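Local coordinates for uncharacterized protein aq_328 (Aquifex aeolicus, PDB 1R4V) that is of unknown function but adopts an ancestral histone fold and may take part in protein heterodimerization, at residues D144-A149 / E161-I166. Sequence-based numbering, arbitrary orientation.
With ZN (zinc ion), chain B.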
loop_
_atom_site.group_PDB
_atom_site.type_symbol
_atom_site.label_atom_id
_atom_site.label_comp_id
_atom_site.label_asym_id
_atom_site.label_seq_id
_atom_site.Cartn_x
_atom_site.Cartn_y
_atom_site.Cartn_z
ATOM N N ASP A 144 1.992 -7.162 8.295
ATOM C CA ASP A 144 2.492 -7.122 9.661
ATOM C C ASP A 144 1.305 -6.920 10.608
ATOM O O ASP A 144 1.168 -7.621 11.598
ATOM C CB ASP A 144 3.538 -6.016 9.831
ATOM C CG ASP A 144 4.201 -6.021 11.225
ATOM O OD1 ASP A 144 4.612 -7.096 11.720
ATOM O OD2 ASP A 144 4.371 -4.980 11.905
ATOM N N VAL A 145 0.425 -5.982 10.281
ATOM C CA VAL A 145 -0.729 -5.680 11.102
ATOM C C VAL A 145 -1.702 -6.864 11.077
ATOM O O VAL A 145 -2.234 -7.207 12.130
ATOM C CB VAL A 145 -1.402 -4.367 10.654
ATOM C CG1 VAL A 145 -2.677 -4.107 11.479
ATOM C CG2 VAL A 145 -0.390 -3.210 10.809
ATOM N N ILE A 146 -1.924 -7.497 9.924
ATOM C CA ILE A 146 -2.832 -8.663 9.862
ATOM C C ILE A 146 -2.399 -9.750 10.845
ATOM O O ILE A 146 -3.199 -10.284 11.608
ATOM C CB ILE A 146 -2.887 -9.239 8.426
ATOM C CG1 ILE A 146 -3.655 -8.279 7.495
ATOM C CG2 ILE A 146 -3.485 -10.638 8.385
ATOM C CD1 ILE A 146 -3.375 -8.478 6.052
ATOM N N LYS A 147 -1.117 -10.084 10.803
ATOM C CA LYS A 147 -0.540 -11.088 11.688
ATOM C C LYS A 147 -0.576 -10.727 13.158
ATOM O O LYS A 147 -0.776 -11.611 13.995
ATOM C CB LYS A 147 0.887 -11.391 11.258
ATOM C CG LYS A 147 0.862 -12.234 9.987
ATOM C CD LYS A 147 2.193 -12.914 9.706
ATOM C CE LYS A 147 3.154 -11.970 9.029
ATOM N NZ LYS A 147 4.234 -12.778 8.411
ATOM N N LYS A 148 -0.395 -9.453 13.474
ATOM C CA LYS A 148 -0.449 -8.992 14.861
ATOM C C LYS A 148 -1.845 -8.661 15.390
ATOM O O LYS A 148 -2.025 -8.550 16.600
ATOM C CB LYS A 148 0.461 -7.780 15.011
ATOM C CG LYS A 148 1.899 -8.219 15.083
ATOM C CD LYS A 148 2.872 -7.153 14.727
ATOM C CE LYS A 148 4.266 -7.758 14.834
ATOM N NZ LYS A 148 5.267 -6.779 14.435
ATOM N N ALA A 149 -2.838 -8.517 14.528
ATOM C CA ALA A 149 -4.180 -8.112 14.971
ATOM C C ALA A 149 -5.323 -9.107 14.757
ATOM O O ALA A 149 -6.268 -9.071 15.521
ATOM C CB ALA A 149 -4.550 -6.784 14.355
ATOM N N GLU A 161 -11.641 -5.714 7.988
ATOM C CA GLU A 161 -12.252 -4.428 8.304
ATOM C C GLU A 161 -11.640 -3.811 9.548
ATOM O O GLU A 161 -11.410 -2.596 9.595
ATOM C CB GLU A 161 -13.769 -4.556 8.448
ATOM C CG GLU A 161 -14.474 -4.858 7.134
ATOM C CD GLU A 161 -15.972 -5.071 7.322
ATOM O OE1 GLU A 161 -16.579 -4.372 8.115
ATOM O OE2 GLU A 161 -16.561 -5.964 6.693
ATOM N N PHE A 162 -11.348 -4.625 10.551
ATOM C CA PHE A 162 -10.633 -4.147 11.735
ATOM C C PHE A 162 -9.189 -3.703 11.453
ATOM O O PHE A 162 -8.745 -2.691 11.972
ATOM C CB PHE A 162 -10.646 -5.243 12.794
ATOM C CG PHE A 162 -9.877 -4.897 14.049
ATOM C CD1 PHE A 162 -10.284 -3.854 14.868
ATOM C CD2 PHE A 162 -8.760 -5.637 14.427
ATOM C CE1 PHE A 162 -9.590 -3.548 16.031
ATOM C CE2 PHE A 162 -8.058 -5.338 15.595
ATOM C CZ PHE A 162 -8.484 -4.288 16.399
ATOM N N VAL A 163 -8.447 -4.441 10.633
ATOM C CA VAL A 163 -7.100 -4.033 10.207
ATOM C C VAL A 163 -7.135 -2.654 9.536
ATOM O O VAL A 163 -6.354 -1.784 9.897
ATOM C CB VAL A 163 -6.428 -5.107 9.297
ATOM C CG1 VAL A 163 -5.173 -4.609 8.587
ATOM C CG2 VAL A 163 -6.078 -6.356 10.105
ATOM N N ALA A 164 -8.042 -2.441 8.591
ATOM C CA ALA A 164 -8.192 -1.141 7.955
ATOM C C ALA A 164 -8.454 0.010 8.936
ATOM O O ALA A 164 -7.896 1.097 8.752
ATOM C CB ALA A 164 -9.286 -1.161 6.918
ATOM N N GLN A 165 -9.289 -0.233 9.944
ATOM C CA GLN A 165 -9.564 0.720 11.013
ATOM C C GLN A 165 -8.326 1.091 11.805
ATOM O O GLN A 165 -8.067 2.271 12.056
ATOM C CB GLN A 165 -10.595 0.161 11.982
ATOM C CG GLN A 165 -12.001 0.160 11.434
ATOM C CD GLN A 165 -13.064 -0.219 12.474
ATOM O OE1 GLN A 165 -13.780 0.664 12.951
ATOM N NE2 GLN A 165 -13.150 -1.503 12.847
ATOM N N ILE A 166 -7.546 0.104 12.229
ATOM C CA ILE A 166 -6.378 0.415 13.046
ATOM C C ILE A 166 -5.242 0.998 12.230
ATOM O O ILE A 166 -4.475 1.788 12.755
ATOM C CB ILE A 166 -5.928 -0.739 13.967
ATOM C CG1 ILE A 166 -5.426 -1.936 13.189
ATOM C CG2 ILE A 166 -7.072 -1.127 14.909
ATOM C CD1 ILE A 166 -5.003 -3.079 14.098
HETATM ZN ZN ZN B . -18.377 -5.311 8.687
#
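Phe162, next in sequence to Glu161, whose OE1 binds a zinc ion that Glu158 OE2 also binds, meets Ala149 through one ring atom: CE2 lies 4.0 Å from Ala149 CB, which approaches the ring obliquely. CG of Phe162 is anti to the backbone N (chi1 177°), and although the side chain does not start out pointing at helix 131-149, its ring end comes nearer to it. Val163, buried and aimed at the facing helix, uses both methyls. CG1 rests 3.9 Å from Val145 CG1 and also borders Ile146, while CG2 lies 4.0 Å from both Ile146 CG1 and Ile146 CA; the Ile146 and Val163 side chains cross at about a right angle. One turn on, a chi1 of 66° sets Ile166 CG1 against Val145 CG1 (3.9 Å), the two side chains sliding past each other in opposite directions, and Ile166 CD1 touches Val145 CG1 and Ala149 CB, each at 3.7 Å. All these cross-helix contacts are apolar. The short-segment axes approach to 9.9 Å, with 115° between their N-to-C directions. A long helix followed, after a loop, by a shorter one packed steeply across its C-terminal end is consistent with the long-to-short helix connection of a histone fold.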